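Local coordinates for protein flagellin B1 (PDB 5YA6) that probably serves as a calcium-binding filament subunit of the archaellum, the rotating swimming organelle of archaea, at residues I16-H21 with D30-Y35; L54-E59 with F128-P133; S93-G98 with A118-N123; S136-Q141 with I152-P157. All coordinates share one frame; numbering follows the deposited sequence.

Contact 1 (I16-H21 with D30-Y35); sequences IGVTGH and DKLAIY
H21 and D30 meet across a beta hairpin by a histidine-carboxylate hydrogen bond. H21 ND1 donates to D30 OD1 at 2.7 Å, and the bond is nearly straight, 172°. The oxygen lies in the plane of the imidazole and uses its syn lone pair. The carboxylate itself is turned 72° from that ring. CG of D30 sits between the backbone N and the carbonyl carbon (chi1 65°), on the side of H21. An alanine at D30 would probably leave H21 ND1 without its acceptor and the ring freer to turn. Further along the same face, T19 and Y35 lie at an oblique angle to each other. T19 OG1 is near the plane of the phenol ring, 4.0 Å from Y35 CE1. A water bridges T19 OG1 (2.9 Å) and Y35 OH (2.7 Å). On the reverse face V18 and I34 run side by side, with V18 CG1 4.1 Å from I34 CG1. Paired backbone bonds between T19 and A33 join the strands at mid-length. The hairpin is an inner part of the large sheet: strand 164-168 bonds to V18 and G20, strand 117-123 bonds to L32, and F154 packs on V18 and L32.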
# COMPACT_ATOMS: atom_id res chain seq x y z
N ILE B 16 -12.70 6.90 -1.96
CA ILE B 16 -13.55 6.96 -3.13
C ILE B 16 -12.94 7.70 -4.30
O ILE B 16 -13.65 8.19 -5.16
CB ILE B 16 -14.94 7.55 -2.75
CG1 ILE B 16 -14.85 8.93 -2.06
CG2 ILE B 16 -15.66 6.58 -1.86
CD1 ILE B 16 -16.13 9.75 -2.08
N GLY B 17 -11.62 7.73 -4.37
CA GLY B 17 -10.93 8.28 -5.48
C GLY B 17 -9.66 8.96 -5.11
O GLY B 17 -9.50 9.40 -3.98
N VAL B 18 -8.73 9.00 -6.05
CA VAL B 18 -7.53 9.81 -5.95
C VAL B 18 -7.31 10.55 -7.26
O VAL B 18 -7.35 9.94 -8.33
CB VAL B 18 -6.26 8.98 -5.60
CG1 VAL B 18 -5.08 9.93 -5.40
CG2 VAL B 18 -6.53 8.14 -4.34
N THR B 19 -7.06 11.86 -7.16
CA THR B 19 -6.68 12.62 -8.35
C THR B 19 -5.30 13.19 -8.10
O THR B 19 -4.86 13.30 -6.94
CB THR B 19 -7.63 13.74 -8.67
OG1 THR B 19 -7.54 14.66 -7.63
CG2 THR B 19 -9.05 13.27 -8.82
N GLY B 20 -4.58 13.44 -9.17
CA GLY B 20 -3.25 14.06 -9.10
C GLY B 20 -3.20 15.27 -9.98
O GLY B 20 -3.87 15.37 -11.01
N HIS B 21 -2.33 16.19 -9.59
CA HIS B 21 -2.02 17.35 -10.37
C HIS B 21 -0.71 17.15 -11.08
O HIS B 21 0.29 16.84 -10.41
CB HIS B 21 -1.84 18.58 -9.45
CG HIS B 21 -1.55 19.84 -10.20
ND1 HIS B 21 -0.27 20.26 -10.45
CD2 HIS B 21 -2.36 20.65 -10.91
CE1 HIS B 21 -0.31 21.34 -11.21
NE2 HIS B 21 -1.57 21.62 -11.47
N ASP B 30 2.79 16.50 -8.84
CA ASP B 30 3.36 17.16 -7.68
C ASP B 30 2.41 17.18 -6.48
O ASP B 30 2.84 17.44 -5.39
CB ASP B 30 3.82 18.58 -8.04
CG ASP B 30 2.66 19.49 -8.41
OD1 ASP B 30 1.91 19.10 -9.29
OD2 ASP B 30 2.45 20.58 -7.80
N LYS B 31 1.11 16.95 -6.70
CA LYS B 31 0.13 17.03 -5.66
C LYS B 31 -0.91 15.93 -5.84
O LYS B 31 -1.23 15.53 -7.03
CB LYS B 31 -0.59 18.38 -5.62
CG LYS B 31 0.24 19.58 -5.21
CD LYS B 31 -0.63 20.83 -5.30
CE LYS B 31 -0.01 21.95 -4.56
NZ LYS B 31 -0.85 23.19 -4.70
N LEU B 32 -1.41 15.43 -4.71
CA LEU B 32 -2.45 14.35 -4.68
C LEU B 32 -3.65 14.87 -3.91
O LEU B 32 -3.51 15.60 -2.93
CB LEU B 32 -1.97 13.06 -4.01
CG LEU B 32 -0.78 12.38 -4.67
CD1 LEU B 32 -0.23 11.32 -3.77
CD2 LEU B 32 -1.16 11.83 -6.03
N ALA B 33 -4.83 14.41 -4.29
CA ALA B 33 -6.06 14.69 -3.57
C ALA B 33 -6.74 13.34 -3.36
O ALA B 33 -7.20 12.67 -4.35
CB ALA B 33 -6.94 15.65 -4.37
N ILE B 34 -6.81 12.91 -2.08
CA ILE B 34 -7.34 11.58 -1.75
C ILE B 34 -8.70 11.73 -1.14
O ILE B 34 -8.86 12.32 -0.03
CB ILE B 34 -6.39 10.83 -0.78
CG1 ILE B 34 -5.00 10.75 -1.41
CG2 ILE B 34 -6.98 9.52 -0.34
CD1 ILE B 34 -3.90 10.41 -0.39
N TYR B 35 -9.72 11.26 -1.84
CA TYR B 35 -11.11 11.45 -1.39
C TYR B 35 -11.58 10.29 -0.54
O TYR B 35 -11.32 9.13 -0.85
CB TYR B 35 -12.07 11.64 -2.54
CG TYR B 35 -11.76 12.90 -3.36
CD1 TYR B 35 -10.77 12.96 -4.30
CD2 TYR B 35 -12.54 14.04 -3.20
CE1 TYR B 35 -10.49 14.11 -5.03
CE2 TYR B 35 -12.27 15.21 -3.92
CZ TYR B 35 -11.27 15.23 -4.85
OH TYR B 35 -11.01 16.42 -5.54
O HOH W 1 -9.62 16.67 -7.83

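Contact 2 (L54-E59 with F128-P133); sequences LIYDGE and FNKAIP
Y56 turns its ring edge toward the face of F128 in a T-shaped (edge-to-face) pair. The motif on one side is a type I' beta turn, Y56 to E59, which links strands 51-56 and 59-69. On the other side is the loop that follows helix 124-128. The two ring centroids are 5.0 Å apart and the planes are inclined by 58°. Y56 CD2 does the touching, 3.6 Å from F128 CG and offset toward the rim of that ring. Y56 CB adds a CH-pi contact over the same ring, 4.1 Å from its centroid. CG of Y56 is anti to the backbone N (chi1 166°), and the ring extends toward the loop. L54 CD1 reaches F128 CZ, while I132 CG2 approaches Y56 CE1. H61 makes a further edge-to-face pair with F128. The outer end of the phenol lies among aliphatic carbons. Y56 OH is 3.1 Å from P133 CD, and K130 CE lies near the plane of the phenol ring. D57 CB covers one face of that ring, over its centre. The K130 chain bends at chi2 and again at chi4, the torsion that places NZ. It meets D57 at the turn in a salt bridge, probably a partly solvent-screened one because D57 is exposed. K130 NZ stands 3.0 Å from D57 OD2 and comes from above the carboxylate plane, 40° out of it.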
# COMPACT_ATOMS: atom_id res chain seq x y z
N LEU B 54 2.07 6.28 3.18
CA LEU B 54 2.27 6.16 1.75
C LEU B 54 3.63 5.55 1.42
O LEU B 54 4.65 6.14 1.74
CB LEU B 54 2.26 7.53 1.13
CG LEU B 54 0.93 8.30 1.18
CD1 LEU B 54 1.14 9.74 0.69
CD2 LEU B 54 -0.11 7.61 0.33
N ILE B 55 3.65 4.48 0.64
CA ILE B 55 4.89 3.90 0.15
C ILE B 55 5.10 4.28 -1.32
O ILE B 55 4.22 4.14 -2.18
CB ILE B 55 4.81 2.35 0.22
CG1 ILE B 55 4.52 1.84 1.62
CG2 ILE B 55 6.10 1.70 -0.35
CD1 ILE B 55 3.87 0.46 1.70
N TYR B 56 6.33 4.76 -1.64
CA TYR B 56 6.67 5.14 -3.01
C TYR B 56 8.21 5.10 -3.08
O TYR B 56 8.89 5.62 -2.20
CB TYR B 56 6.04 6.53 -3.44
CG TYR B 56 6.68 7.04 -4.70
CD1 TYR B 56 6.55 6.39 -5.91
CD2 TYR B 56 7.54 8.16 -4.67
CE1 TYR B 56 7.24 6.77 -7.05
CE2 TYR B 56 8.16 8.60 -5.82
CZ TYR B 56 8.04 7.92 -7.01
OH TYR B 56 8.76 8.27 -8.10
N ASP B 57 8.74 4.45 -4.10
CA ASP B 57 10.13 4.55 -4.47
C ASP B 57 11.04 4.13 -3.32
O ASP B 57 12.01 4.76 -3.06
CB ASP B 57 10.46 6.00 -4.94
CG ASP B 57 11.82 6.11 -5.67
OD1 ASP B 57 12.26 5.16 -6.32
OD2 ASP B 57 12.45 7.15 -5.54
N GLY B 58 10.68 3.05 -2.64
CA GLY B 58 11.56 2.45 -1.69
C GLY B 58 11.61 3.18 -0.36
O GLY B 58 12.52 2.93 0.46
N GLU B 59 10.62 4.02 -0.07
CA GLU B 59 10.45 4.66 1.22
C GLU B 59 9.00 4.63 1.68
O GLU B 59 8.10 4.77 0.89
CB GLU B 59 10.89 6.15 1.23
CG GLU B 59 12.33 6.44 0.88
CD GLU B 59 12.66 7.94 1.02
OE1 GLU B 59 12.22 8.62 2.04
OE2 GLU B 59 13.31 8.44 0.08
N PHE B 128 7.92 13.38 -1.28
CA PHE B 128 8.79 12.45 -1.97
C PHE B 128 10.05 13.10 -2.49
O PHE B 128 10.88 12.40 -3.05
CB PHE B 128 8.00 11.79 -3.14
CG PHE B 128 6.71 11.08 -2.72
CD1 PHE B 128 6.64 10.29 -1.60
CD2 PHE B 128 5.55 11.25 -3.46
CE1 PHE B 128 5.46 9.63 -1.24
CE2 PHE B 128 4.39 10.59 -3.10
CZ PHE B 128 4.34 9.79 -1.98
N ASN B 129 10.14 14.43 -2.36
CA ASN B 129 11.24 15.26 -2.82
C ASN B 129 11.41 15.31 -4.32
O ASN B 129 12.45 15.66 -4.82
CB ASN B 129 12.55 14.84 -2.09
CG ASN B 129 12.56 15.35 -0.68
OD1 ASN B 129 12.30 14.60 0.25
ND2 ASN B 129 12.78 16.64 -0.54
N LYS B 130 10.36 14.95 -5.04
CA LYS B 130 10.30 15.09 -6.49
C LYS B 130 8.88 14.81 -6.92
O LYS B 130 8.10 14.27 -6.12
CB LYS B 130 11.21 14.06 -7.19
CG LYS B 130 10.93 12.62 -6.78
CD LYS B 130 11.22 11.67 -7.95
CE LYS B 130 11.26 10.21 -7.51
NZ LYS B 130 12.44 9.93 -6.65
N ALA B 131 8.55 15.20 -8.16
CA ALA B 131 7.22 14.91 -8.66
C ALA B 131 7.18 13.44 -9.06
O ALA B 131 8.20 12.86 -9.36
CB ALA B 131 6.88 15.82 -9.83
N ILE B 132 6.00 12.84 -9.01
CA ILE B 132 5.89 11.41 -9.30
C ILE B 132 5.88 11.18 -10.81
O ILE B 132 5.00 11.71 -11.53
CB ILE B 132 4.61 10.84 -8.70
CG1 ILE B 132 4.52 11.14 -7.17
CG2 ILE B 132 4.55 9.37 -8.98
CD1 ILE B 132 3.12 10.95 -6.67
N PRO B 133 6.87 10.44 -11.32
CA PRO B 133 6.91 10.25 -12.77
C PRO B 133 5.93 9.21 -13.25
O PRO B 133 5.22 8.55 -12.46
CB PRO B 133 8.34 9.78 -13.02
CG PRO B 133 8.79 9.21 -11.76
CD PRO B 133 8.03 9.83 -10.64

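Contact 3 (S93-G98 with A118-N123); sequences SSYVVG and AVLLVN
V96 and L121 form a hydrogen-bonded pair between two antiparallel strands, neighbours in the large mixed sheet of this flagellin. The strand axes approach to 4.5 Å, and their directions differ by 147°. L121 N bonds to V96 O at 2.8 Å, and V96 N returns a bond to L121 O. G98 and V119 form the next hydrogen-bonded pair, with V97 and L120 the non-hydrogen-bonded pair between them. On the face of V97 and L120, L120 CD2 is the shared contact. It lies 4.0 Å from Y95 CD2 and 4.1 Å from V97 CG2. Both V97 and Y95 lie side by side with L120 and point the same way. CG of Y95 lies between the backbone N and the carbonyl carbon (chi1 59°), which sets the ring alongside L120 CD2. Y95 OH bonds to A50 O beyond the two strands, and F142 meets the Y95 ring edge-to-face. The other face carries V96 and L121, touching through CG1 and CD1. G98 also belongs to this face, where V119 CG1 lies against its CA. A side chain at G98 would probably crowd that methyl in its present position. Strand 28-38 packs against V119 and L120. Where the strands diverge, a water bridges them: it donates to S94 O at 2.7 Å and accepts from N123 N at 2.8 Å.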
# COMPACT_ATOMS: atom_id res chain seq x y z
N SER B 93 5.62 16.23 5.77
CA SER B 93 5.12 15.29 6.74
C SER B 93 3.69 15.53 7.17
O SER B 93 3.26 15.01 8.16
CB SER B 93 6.04 15.31 7.98
OG SER B 93 5.88 16.52 8.63
N SER B 94 2.91 16.30 6.38
CA SER B 94 1.57 16.67 6.83
C SER B 94 0.59 16.70 5.68
O SER B 94 1.01 17.01 4.56
CB SER B 94 1.59 18.12 7.40
OG SER B 94 2.74 18.33 8.19
N TYR B 95 -0.68 16.35 5.94
CA TYR B 95 -1.77 16.50 4.95
C TYR B 95 -2.74 17.57 5.45
O TYR B 95 -2.88 17.80 6.67
CB TYR B 95 -2.56 15.16 4.63
CG TYR B 95 -3.22 14.53 5.83
CD1 TYR B 95 -2.52 13.65 6.63
CD2 TYR B 95 -4.50 14.87 6.20
CE1 TYR B 95 -3.09 13.11 7.76
CE2 TYR B 95 -5.09 14.35 7.32
CZ TYR B 95 -4.38 13.47 8.12
OH TYR B 95 -4.99 13.01 9.27
N VAL B 96 -3.45 18.21 4.53
CA VAL B 96 -4.54 19.11 4.87
C VAL B 96 -5.88 18.49 4.53
O VAL B 96 -6.03 17.89 3.45
CB VAL B 96 -4.31 20.46 4.12
CG1 VAL B 96 -5.51 21.38 4.27
CG2 VAL B 96 -2.97 21.05 4.56
N VAL B 97 -6.86 18.63 5.38
CA VAL B 97 -8.17 18.11 5.04
C VAL B 97 -9.03 19.19 4.40
O VAL B 97 -9.18 20.28 4.96
CB VAL B 97 -8.90 17.55 6.27
CG1 VAL B 97 -10.29 17.06 5.93
CG2 VAL B 97 -8.05 16.43 6.93
N GLY B 98 -9.57 18.90 3.23
CA GLY B 98 -10.57 19.80 2.57
C GLY B 98 -11.94 19.23 2.77
O GLY B 98 -12.18 18.03 2.53
N ALA B 118 -14.51 14.07 2.54
CA ALA B 118 -13.36 14.90 2.78
C ALA B 118 -12.32 14.60 1.71
O ALA B 118 -12.31 13.53 1.13
CB ALA B 118 -12.76 14.65 4.14
N VAL B 119 -11.40 15.54 1.49
CA VAL B 119 -10.26 15.26 0.60
C VAL B 119 -8.99 15.48 1.38
O VAL B 119 -8.89 16.41 2.20
CB VAL B 119 -10.36 16.12 -0.70
CG1 VAL B 119 -10.29 17.61 -0.37
CG2 VAL B 119 -9.28 15.72 -1.68
N LEU B 120 -7.98 14.61 1.22
CA LEU B 120 -6.68 14.79 1.86
C LEU B 120 -5.83 15.41 0.80
O LEU B 120 -5.57 14.82 -0.24
CB LEU B 120 -6.10 13.44 2.33
CG LEU B 120 -7.10 12.57 3.09
CD1 LEU B 120 -6.36 11.29 3.48
CD2 LEU B 120 -7.68 13.24 4.35
N LEU B 121 -5.35 16.60 1.09
CA LEU B 121 -4.47 17.32 0.20
C LEU B 121 -3.01 17.01 0.61
O LEU B 121 -2.55 17.31 1.72
CB LEU B 121 -4.80 18.85 0.31
CG LEU B 121 -6.27 19.24 0.08
CD1 LEU B 121 -6.41 20.74 0.38
CD2 LEU B 121 -6.75 18.85 -1.31
N VAL B 122 -2.26 16.46 -0.34
CA VAL B 122 -0.87 16.03 -0.15
C VAL B 122 0.06 16.66 -1.19
O VAL B 122 -0.24 16.61 -2.38
CB VAL B 122 -0.75 14.47 -0.24
CG1 VAL B 122 0.70 14.00 -0.05
CG2 VAL B 122 -1.64 13.84 0.82
N ASN B 123 1.14 17.33 -0.74
CA ASN B 123 2.12 17.83 -1.66
C ASN B 123 3.12 16.77 -1.87
O ASN B 123 4.04 16.55 -1.05
CB ASN B 123 2.85 19.11 -1.20
CG ASN B 123 3.64 19.71 -2.36
OD1 ASN B 123 4.53 19.08 -2.88
ND2 ASN B 123 3.23 20.88 -2.85
O HOH W 2 1.84 17.10 1.99

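Contact 4 (S136-Q141 with I152-P157); sequences SEVSGQ and IQFTTP
V138 packs over one face of the F154 ring, side by side with it and pointing the same way. V138 CB is 3.7 Å from the ring centroid, a CH-pi contact offset toward the rim. CG of F154 lies between its backbone N and carbonyl carbon (chi1 61°), on the side of V138. The reverse face of this antiparallel hairpin is polar. T155 OG1 donates to E137 OE1 at 2.6 Å, from above the carboxylate plane. The E137 chain bends at chi2 (-73°), which carries CD back toward the neighbouring strand. An alanine at E137 would probably leave T155 OG1 without this acceptor and free to turn. Q153 has two conformers. In the one described, NE2 donates to S139 OG at 2.6 Å, with the hydroxyl oxygen in the amide plane, so this bond may be only partly populated. Behind these side chains, V138 and F154 exchange two nearly straight backbone bonds, and G140 and I152 exchange another two. At the open end of the hairpin, S136 N donates to T156 OG1 at 3.0 Å, and T156 N donates to S136 O at 2.8 Å. P133 O lies one shell out and bonds both S136 OG and T156 OG1. F154 also packs on L167, within the protein. The polar face looks toward the second subunit, whose Q141 NE2 bonds S139 OG and E137 O. In that Q153 conformer S139 OG has amide partners from both chains. The chemistry divides the hairpin: an aromatic-aliphatic face belongs to the core, and a hydroxyl, amide and carboxylate face meets the other copy.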
# COMPACT_ATOMS: atom_id res chain seq x y z
N SER B 136 4.44 4.94 -12.05
CA SER B 136 4.93 4.82 -10.71
C SER B 136 3.84 4.15 -9.81
O SER B 136 2.67 4.55 -9.75
CB SER B 136 5.21 6.17 -10.11
OG SER B 136 6.41 6.74 -10.61
N GLU B 137 4.29 3.21 -8.98
CA GLU B 137 3.39 2.53 -8.03
C GLU B 137 3.34 3.31 -6.71
O GLU B 137 4.37 3.58 -6.08
CB GLU B 137 3.91 1.14 -7.67
CG GLU B 137 4.05 0.23 -8.84
CD GLU B 137 2.76 -0.27 -9.39
OE1 GLU B 137 1.66 0.22 -9.02
OE2 GLU B 137 2.84 -1.17 -10.26
N VAL B 138 2.12 3.61 -6.27
CA VAL B 138 1.88 4.22 -4.98
C VAL B 138 0.89 3.41 -4.17
O VAL B 138 -0.16 3.05 -4.70
CB VAL B 138 1.30 5.68 -5.13
CG1 VAL B 138 1.19 6.32 -3.75
CG2 VAL B 138 2.30 6.52 -5.93
N SER B 139 1.24 3.11 -2.92
CA SER B 139 0.42 2.25 -2.03
C SER B 139 0.28 2.95 -0.68
O SER B 139 1.18 3.68 -0.23
CB SER B 139 1.11 0.88 -1.82
OG SER B 139 1.34 0.30 -3.05
N GLY B 140 -0.85 2.82 -0.03
CA GLY B 140 -1.00 3.48 1.28
C GLY B 140 -2.29 3.15 1.99
O GLY B 140 -3.16 2.50 1.44
N GLN B 141 -2.43 3.65 3.23
CA GLN B 141 -3.63 3.49 4.00
C GLN B 141 -3.79 4.79 4.80
O GLN B 141 -2.81 5.42 5.20
CB GLN B 141 -3.58 2.30 4.99
CG GLN B 141 -3.47 0.94 4.22
CD GLN B 141 -3.60 -0.24 5.18
OE1 GLN B 141 -3.87 -0.07 6.36
NE2 GLN B 141 -3.48 -1.47 4.63
N ILE B 152 -5.33 3.16 -0.35
CA ILE B 152 -4.82 3.80 -1.53
C ILE B 152 -3.95 2.86 -2.34
O ILE B 152 -3.00 2.28 -1.79
CB ILE B 152 -4.01 5.03 -1.18
CG1 ILE B 152 -4.91 6.10 -0.43
CG2 ILE B 152 -3.37 5.65 -2.42
CD1 ILE B 152 -4.97 5.94 1.09
N GLN B 153 -4.37 2.58 -3.51
CA GLN B 153 -3.45 1.89 -4.50
C GLN B 153 -3.63 2.38 -5.99
O GLN B 153 -4.72 2.33 -6.58
CB GLN B 153 -3.85 0.41 -4.55
CG GLN B 153 -2.92 -0.37 -5.48
CD GLN B 153 -1.42 -0.09 -5.30
OE1 GLN B 153 -0.66 0.23 -6.25
NE2 GLN B 153 -1.01 -0.22 -4.05
N PHE B 154 -2.55 2.85 -6.54
CA PHE B 154 -2.61 3.26 -7.93
C PHE B 154 -1.27 3.18 -8.58
O PHE B 154 -0.24 3.19 -7.90
CB PHE B 154 -3.22 4.65 -8.09
CG PHE B 154 -2.46 5.74 -7.43
CD1 PHE B 154 -1.42 6.40 -8.09
CD2 PHE B 154 -2.88 6.24 -6.18
CE1 PHE B 154 -0.75 7.46 -7.48
CE2 PHE B 154 -2.23 7.27 -5.57
CZ PHE B 154 -1.15 7.89 -6.17
N THR B 155 -1.29 3.06 -9.89
CA THR B 155 -0.10 3.17 -10.70
C THR B 155 -0.33 4.39 -11.54
O THR B 155 -1.34 4.45 -12.25
CB THR B 155 0.05 1.94 -11.64
OG1 THR B 155 -0.13 0.75 -10.89
CG2 THR B 155 1.42 1.98 -12.33
N THR B 156 0.59 5.38 -11.51
CA THR B 156 0.36 6.57 -12.32
C THR B 156 0.43 6.14 -13.82
O THR B 156 1.13 5.21 -14.16
CB THR B 156 1.36 7.69 -12.08
OG1 THR B 156 2.68 7.29 -12.37
CG2 THR B 156 1.24 8.13 -10.63
N PRO B 157 -0.30 6.86 -14.66
CA PRO B 157 -0.34 6.44 -16.08
C PRO B 157 1.01 6.63 -16.74
O PRO B 157 1.88 7.34 -16.22
CB PRO B 157 -1.37 7.38 -16.67
CG PRO B 157 -1.48 8.53 -15.77
CD PRO B 157 -1.26 7.94 -14.40

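How the contacts relate
Contacts 1 and 3 are buried near the centre of the chain and share the large sheet. Strands 28-38 and 117-123 are neighbours there, joined by probable backbone bonds such as I34 O to L120 N, 2.8 Å. The side-chain contacts of contact 3 are apolar, while contact 1 adds a histidine-carboxylate bond; both have a bridging water. Contact 4 is also mostly buried but lies farther out, and its I152 packs on I34 of contact 1. Contact 2 is partly buried and less regular, joining a turn to a loop through rings and a salt bridge. It adjoins contact 4 through neighbouring strands 51-56 and 137-143. Both touch the second subunit.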